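Local coordinates for phosphodiesterase (Pseudomonas aeruginosa, PDB 4G75), which probably kills competing bacteria as a magnesium-dependent, colicin M-like bacteriocin that degrades peptidoglycan lipid precursors, at residues H150-E164 with F269-I283. Sequence-based numbering, arbitrary orientation.
With EDO (1,2-ethanediol), chain J.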
loop_
_atom_site.group_PDB
_atom_site.type_symbol
_atom_site.label_atom_id
_atom_site.label_comp_id
_atom_site.label_asym_id
_atom_site.label_seq_id
_atom_site.Cartn_x
_atom_site.Cartn_y
_atom_site.Cartn_z
ATOM N N HIS A 150 -2.393 8.952 1.576
ATOM C CA HIS A 150 -3.640 9.193 2.294
ATOM C C HIS A 150 -3.402 9.669 3.731
ATOM O O HIS A 150 -4.211 10.407 4.306
ATOM C CB HIS A 150 -4.539 7.955 2.286
ATOM C CG HIS A 150 -5.928 8.238 2.764
ATOM N ND1 HIS A 150 -6.913 8.722 1.931
ATOM C CD2 HIS A 150 -6.480 8.155 3.996
ATOM C CE1 HIS A 150 -8.025 8.896 2.625
ATOM N NE2 HIS A 150 -7.786 8.563 3.883
ATOM N N TYR A 151 -2.294 9.233 4.312
ATOM C CA TYR A 151 -1.869 9.708 5.624
ATOM C C TYR A 151 -1.611 11.220 5.564
ATOM O O TYR A 151 -2.028 11.982 6.448
ATOM C CB TYR A 151 -0.607 8.938 6.021
ATOM C CG TYR A 151 0.044 9.333 7.321
ATOM C CD1 TYR A 151 -0.661 9.285 8.524
ATOM C CD2 TYR A 151 1.382 9.700 7.358
ATOM C CE1 TYR A 151 -0.049 9.632 9.721
ATOM C CE2 TYR A 151 2.002 10.043 8.550
ATOM C CZ TYR A 151 1.284 10.008 9.723
ATOM O OH TYR A 151 1.903 10.346 10.905
ATOM N N LEU A 152 -0.952 11.655 4.494
ATOM C CA LEU A 152 -0.588 13.063 4.340
ATOM C C LEU A 152 -1.758 13.981 3.993
ATOM O O LEU A 152 -1.782 15.139 4.413
ATOM C CB LEU A 152 0.497 13.228 3.265
ATOM C CG LEU A 152 1.798 12.448 3.457
ATOM C CD1 LEU A 152 2.855 12.932 2.466
ATOM C CD2 LEU A 152 2.309 12.562 4.878
ATOM N N THR A 153 -2.725 13.469 3.235
ATOM C CA THR A 153 -3.730 14.334 2.625
ATOM C C THR A 153 -5.183 13.868 2.741
ATOM O O THR A 153 -6.097 14.596 2.348
ATOM C CB THR A 153 -3.428 14.548 1.117
ATOM O OG1 THR A 153 -3.452 13.281 0.445
ATOM C CG2 THR A 153 -2.063 15.198 0.928
ATOM N N GLY A 154 -5.404 12.663 3.256
ATOM C CA GLY A 154 -6.750 12.110 3.319
ATOM C C GLY A 154 -7.613 12.643 4.454
ATOM O O GLY A 154 -8.814 12.388 4.499
ATOM N N LYS A 155 -7.001 13.384 5.370
ATOM C CA LYS A 155 -7.734 14.027 6.467
ATOM C C LYS A 155 -8.590 13.049 7.268
ATOM O O LYS A 155 -9.733 13.353 7.615
ATOM C CB LYS A 155 -8.600 15.172 5.939
ATOM C CG LYS A 155 -7.790 16.310 5.340
ATOM C CD LYS A 155 -8.669 17.530 5.053
ATOM C CE LYS A 155 -7.824 18.772 4.840
ATOM N NZ LYS A 155 -8.635 19.929 4.385
ATOM N N GLY A 156 -8.039 11.873 7.545
ATOM C CA GLY A 156 -8.652 10.959 8.491
ATOM C C GLY A 156 -9.667 9.996 7.900
ATOM O O GLY A 156 -10.172 9.123 8.601
ATOM N N LYS A 157 -9.964 10.145 6.614
ATOM C CA LYS A 157 -10.979 9.306 5.984
ATOM C C LYS A 157 -10.565 7.833 5.946
ATOM O O LYS A 157 -9.408 7.496 5.702
ATOM C CB LYS A 157 -11.313 9.815 4.584
ATOM C CG LYS A 157 -11.868 11.234 4.571
ATOM C CD LYS A 157 -12.594 11.549 3.270
ATOM C CE LYS A 157 -11.657 11.463 2.075
ATOM N NZ LYS A 157 -10.556 12.461 2.158
ATOM N N LYS A 158 -11.530 6.962 6.204
ATOM C CA LYS A 158 -11.288 5.529 6.220
ATOM C C LYS A 158 -10.973 5.009 4.821
ATOM O O LYS A 158 -11.566 5.456 3.838
ATOM C CB LYS A 158 -12.537 4.843 6.761
ATOM C CG LYS A 158 -12.490 3.334 6.813
ATOM C CD LYS A 158 -13.622 2.853 7.699
ATOM C CE LYS A 158 -13.647 1.347 7.835
ATOM N NZ LYS A 158 -14.707 0.941 8.796
HETATM N N MSE A 159 -10.028 4.075 4.738
HETATM C CA MSE A 159 -9.740 3.361 3.501
HETATM C C MSE A 159 -10.032 1.887 3.728
HETATM O O MSE A 159 -9.894 1.396 4.840
HETATM C CB MSE A 159 -8.274 3.538 3.100
HETATM C CG MSE A 159 -7.917 4.971 2.725
HETATM SE SE MSE A 159 -8.722 5.527 1.018
HETATM C CE MSE A 159 -7.695 4.412 -0.204
ATOM N N ASN A 160 -10.438 1.190 2.674
ATOM C CA ASN A 160 -10.652 -0.249 2.747
ATOM C C ASN A 160 -9.538 -1.025 2.044
ATOM O O ASN A 160 -9.158 -0.681 0.930
ATOM C CB ASN A 160 -12.004 -0.611 2.121
ATOM C CG ASN A 160 -13.172 -0.324 3.050
ATOM O OD1 ASN A 160 -14.241 0.101 2.613
ATOM N ND2 ASN A 160 -12.975 -0.566 4.333
ATOM N N PHE A 161 -9.014 -2.051 2.713
ATOM C CA PHE A 161 -8.080 -3.001 2.117
ATOM C C PHE A 161 -8.787 -4.352 2.147
ATOM O O PHE A 161 -8.735 -5.065 3.155
ATOM C CB PHE A 161 -6.783 -3.054 2.936
ATOM C CG PHE A 161 -5.579 -3.563 2.168
ATOM C CD1 PHE A 161 -5.712 -4.545 1.192
ATOM C CD2 PHE A 161 -4.310 -3.080 2.454
ATOM C CE1 PHE A 161 -4.612 -5.013 0.496
ATOM C CE2 PHE A 161 -3.201 -3.546 1.767
ATOM C CZ PHE A 161 -3.351 -4.513 0.781
ATOM N N PRO A 162 -9.490 -4.698 1.056
ATOM C CA PRO A 162 -10.242 -5.964 1.070
ATOM C C PRO A 162 -9.349 -7.136 1.496
ATOM O O PRO A 162 -8.203 -7.248 1.052
ATOM C CB PRO A 162 -10.712 -6.109 -0.375
ATOM C CG PRO A 162 -10.777 -4.668 -0.894
ATOM C CD PRO A 162 -9.622 -3.973 -0.222
ATOM N N ILE A 163 -9.872 -8.003 2.356
ATOM C CA ILE A 163 -9.041 -9.032 2.973
ATOM C C ILE A 163 -8.362 -9.948 1.952
ATOM O O ILE A 163 -7.221 -10.347 2.144
ATOM C CB ILE A 163 -9.830 -9.862 4.021
ATOM C CG1 ILE A 163 -8.869 -10.636 4.931
ATOM C CG2 ILE A 163 -10.853 -10.766 3.345
ATOM C CD1 ILE A 163 -9.571 -11.346 6.111
ATOM N N GLU A 164 -9.065 -10.274 0.873
ATOM C CA GLU A 164 -8.510 -11.156 -0.148
ATOM C C GLU A 164 -7.375 -10.495 -0.933
ATOM O O GLU A 164 -6.586 -11.181 -1.592
ATOM C CB GLU A 164 -9.609 -11.667 -1.098
ATOM C CG GLU A 164 -10.228 -10.613 -2.014
ATOM C CD GLU A 164 -11.373 -9.834 -1.368
ATOM O OE1 GLU A 164 -11.601 -9.968 -0.140
ATOM O OE2 GLU A 164 -12.052 -9.080 -2.099
ATOM N N PHE A 269 3.038 19.034 5.230
ATOM C CA PHE A 269 1.711 18.518 4.955
ATOM C C PHE A 269 0.927 18.630 6.252
ATOM O O PHE A 269 0.831 17.681 7.022
ATOM C CB PHE A 269 1.792 17.066 4.470
ATOM C CG PHE A 269 2.211 16.932 3.030
ATOM C CD1 PHE A 269 1.267 16.732 2.035
ATOM C CD2 PHE A 269 3.550 17.010 2.672
ATOM C CE1 PHE A 269 1.650 16.608 0.704
ATOM C CE2 PHE A 269 3.940 16.894 1.342
ATOM C CZ PHE A 269 2.990 16.684 0.360
ATOM N N LYS A 270 0.391 19.824 6.493
ATOM C CA LYS A 270 -0.159 20.181 7.794
ATOM C C LYS A 270 -1.429 19.422 8.169
ATOM O O LYS A 270 -1.871 19.478 9.314
ATOM C CB LYS A 270 -0.396 21.690 7.862
ATOM C CG LYS A 270 0.874 22.513 7.696
ATOM C CD LYS A 270 0.643 23.962 8.094
ATOM C CE LYS A 270 1.948 24.736 8.181
ATOM N NZ LYS A 270 1.711 26.165 8.543
ATOM N N ASP A 271 -2.016 18.715 7.211
ATOM C CA ASP A 271 -3.217 17.930 7.492
ATOM C C ASP A 271 -2.925 16.462 7.787
ATOM O O ASP A 271 -3.847 15.679 7.983
ATOM C CB ASP A 271 -4.207 18.038 6.330
ATOM C CG ASP A 271 -4.660 19.462 6.091
ATOM O OD1 ASP A 271 -5.038 20.135 7.072
ATOM O OD2 ASP A 271 -4.640 19.901 4.924
ATOM N N THR A 272 -1.647 16.092 7.817
ATOM C CA THR A 272 -1.261 14.706 8.079
ATOM C C THR A 272 -1.907 14.178 9.352
ATOM O O THR A 272 -1.830 14.811 10.402
ATOM C CB THR A 272 0.261 14.558 8.220
ATOM O OG1 THR A 272 0.895 14.930 6.989
ATOM C CG2 THR A 272 0.632 13.117 8.564
ATOM N N THR A 273 -2.531 13.010 9.263
ATOM C CA THR A 273 -3.161 12.414 10.442
ATOM C C THR A 273 -3.445 10.930 10.210
ATOM O O THR A 273 -3.719 10.516 9.081
ATOM C CB THR A 273 -4.455 13.164 10.819
ATOM O OG1 THR A 273 -4.821 12.858 12.173
ATOM C CG2 THR A 273 -5.594 12.805 9.873
ATOM N N PRO A 274 -3.357 10.121 11.272
ATOM C CA PRO A 274 -3.669 8.698 11.116
ATOM C C PRO A 274 -5.096 8.496 10.617
ATOM O O PRO A 274 -5.960 9.364 10.783
ATOM C CB PRO A 274 -3.526 8.154 12.542
ATOM C CG PRO A 274 -2.577 9.100 13.208
ATOM C CD PRO A 274 -2.937 10.446 12.648
ATOM N N TYR A 275 -5.346 7.347 10.006
ATOM C CA TYR A 275 -6.699 7.023 9.572
ATOM C C TYR A 275 -6.899 5.519 9.664
ATOM O O TYR A 275 -5.932 4.769 9.603
ATOM C CB TYR A 275 -6.929 7.491 8.140
ATOM C CG TYR A 275 -6.024 6.822 7.136
ATOM C CD1 TYR A 275 -6.455 5.713 6.411
ATOM C CD2 TYR A 275 -4.737 7.290 6.922
ATOM C CE1 TYR A 275 -5.623 5.095 5.487
ATOM C CE2 TYR A 275 -3.897 6.681 5.994
ATOM C CZ TYR A 275 -4.350 5.589 5.281
ATOM O OH TYR A 275 -3.518 4.989 4.376
ATOM N N PRO A 276 -8.159 5.080 9.818
ATOM C CA PRO A 276 -8.482 3.653 9.914
ATOM C C PRO A 276 -8.428 2.965 8.561
ATOM O O PRO A 276 -8.900 3.519 7.562
ATOM C CB PRO A 276 -9.938 3.639 10.399
ATOM C CG PRO A 276 -10.397 5.046 10.436
ATOM C CD PRO A 276 -9.355 5.934 9.857
ATOM N N ILE A 277 -7.853 1.768 8.527
ATOM C CA ILE A 277 -7.958 0.932 7.343
ATOM C C ILE A 277 -8.886 -0.228 7.683
ATOM O O ILE A 277 -8.552 -1.095 8.491
ATOM C CB ILE A 277 -6.582 0.436 6.851
ATOM C CG1 ILE A 277 -5.763 1.622 6.321
ATOM C CG2 ILE A 277 -6.746 -0.612 5.747
ATOM C CD1 ILE A 277 -4.334 1.266 5.922
ATOM N N GLY A 278 -10.066 -0.220 7.083
ATOM C CA GLY A 278 -10.955 -1.355 7.200
ATOM C C GLY A 278 -10.401 -2.482 6.353
ATOM O O GLY A 278 -9.806 -2.250 5.296
ATOM N N ILE A 279 -10.592 -3.710 6.816
ATOM C CA ILE A 279 -10.116 -4.879 6.092
ATOM C C ILE A 279 -11.304 -5.811 5.940
ATOM O O ILE A 279 -11.397 -6.831 6.615
ATOM C CB ILE A 279 -8.960 -5.568 6.836
ATOM C CG1 ILE A 279 -7.859 -4.548 7.155
ATOM C CG2 ILE A 279 -8.398 -6.738 6.015
ATOM C CD1 ILE A 279 -6.721 -5.108 8.007
ATOM N N PRO A 280 -12.241 -5.435 5.059
ATOM C CA PRO A 280 -13.542 -6.105 4.960
ATOM C C PRO A 280 -13.473 -7.448 4.256
ATOM O O PRO A 280 -12.567 -7.692 3.449
ATOM C CB PRO A 280 -14.379 -5.126 4.133
ATOM C CG PRO A 280 -13.388 -4.366 3.325
ATOM C CD PRO A 280 -12.127 -4.285 4.144
ATOM N N GLY A 281 -14.435 -8.309 4.564
ATOM C CA GLY A 281 -14.583 -9.562 3.842
ATOM C C GLY A 281 -14.119 -10.745 4.656
ATOM O O GLY A 281 -13.655 -10.597 5.795
ATOM N N ALA A 282 -14.237 -11.927 4.069
ATOM C CA ALA A 282 -13.854 -13.146 4.757
ATOM C C ALA A 282 -13.044 -14.066 3.862
ATOM O O ALA A 282 -13.246 -14.117 2.647
ATOM C CB ALA A 282 -15.096 -13.871 5.275
ATOM N N ILE A 283 -12.119 -14.790 4.475
ATOM C CA ILE A 283 -11.410 -15.860 3.790
ATOM C C ILE A 283 -12.013 -17.164 4.291
ATOM O O ILE A 283 -11.965 -17.436 5.485
ATOM C CB ILE A 283 -9.913 -15.838 4.125
ATOM C CG1 ILE A 283 -9.299 -14.481 3.754
ATOM C CG2 ILE A 283 -9.178 -16.992 3.428
ATOM C CD1 ILE A 283 -7.903 -14.259 4.321
HETATM C C1 EDO J . -15.841 -8.059 0.385
HETATM O O1 EDO J . -15.849 -9.486 0.486
HETATM C C2 EDO J . -14.636 -7.519 1.141
HETATM O O2 EDO J . -13.462 -8.229 0.732
HETATM O O HOH W 1 -5.490 10.791 6.921
HETATM O O HOH W 2 -4.337 13.832 6.076
HETATM O O HOH W 3 -6.245 21.575 3.618
HETATM O O HOH W 4 -12.950 -12.240 0.533
#
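The imidazole of H150 meets the phenol ring of Y275 in a T-shaped stack: the H150 edge, led by CD2, stands over the centre of one Y275 face, with centroids 4.3 Å apart and planes at 71°. This ring pair sits beside a short parallel strand pair, 159-160 with 275-278, within the mixed sheet of the colicin M-like domain. CG of selenomethionine M159 covers one face of the imidazole and CA of G154 the opposite one, while NE2 donates to K157 O at 2.7 Å. Y275 OH reaches A147 O in the same helix as H150, CB of Y151 lies at the Y275 ring edge, and the phenol also meets the ring of Y243.

In the parallel pairing, M159 N donates to P276 O, G278 N to M159 O and F161 N to G278 O, the last at 2.7 Å and nearly straight (174°). I163 N to P280 O extends the same parallel run of bonds. Strand 275-278 also pairs with 229-243, whose D241 binds the magnesium ion; I277 and I279 pack close to the metal-site residues V211 and D241, respectively.

At the end of helix 143-153, T272 CG2 makes a CH-pi contact over one face of the Y151 ring, 3.5 Å from the centroid. L152 CD1 makes a second, over the centre of one F269 face, 5° off the ring normal. T273 N donates to Y151 O, beside a water that accepts from K155 N and lies 3.0 Å from Y151 O and 2.7 Å from D271 O.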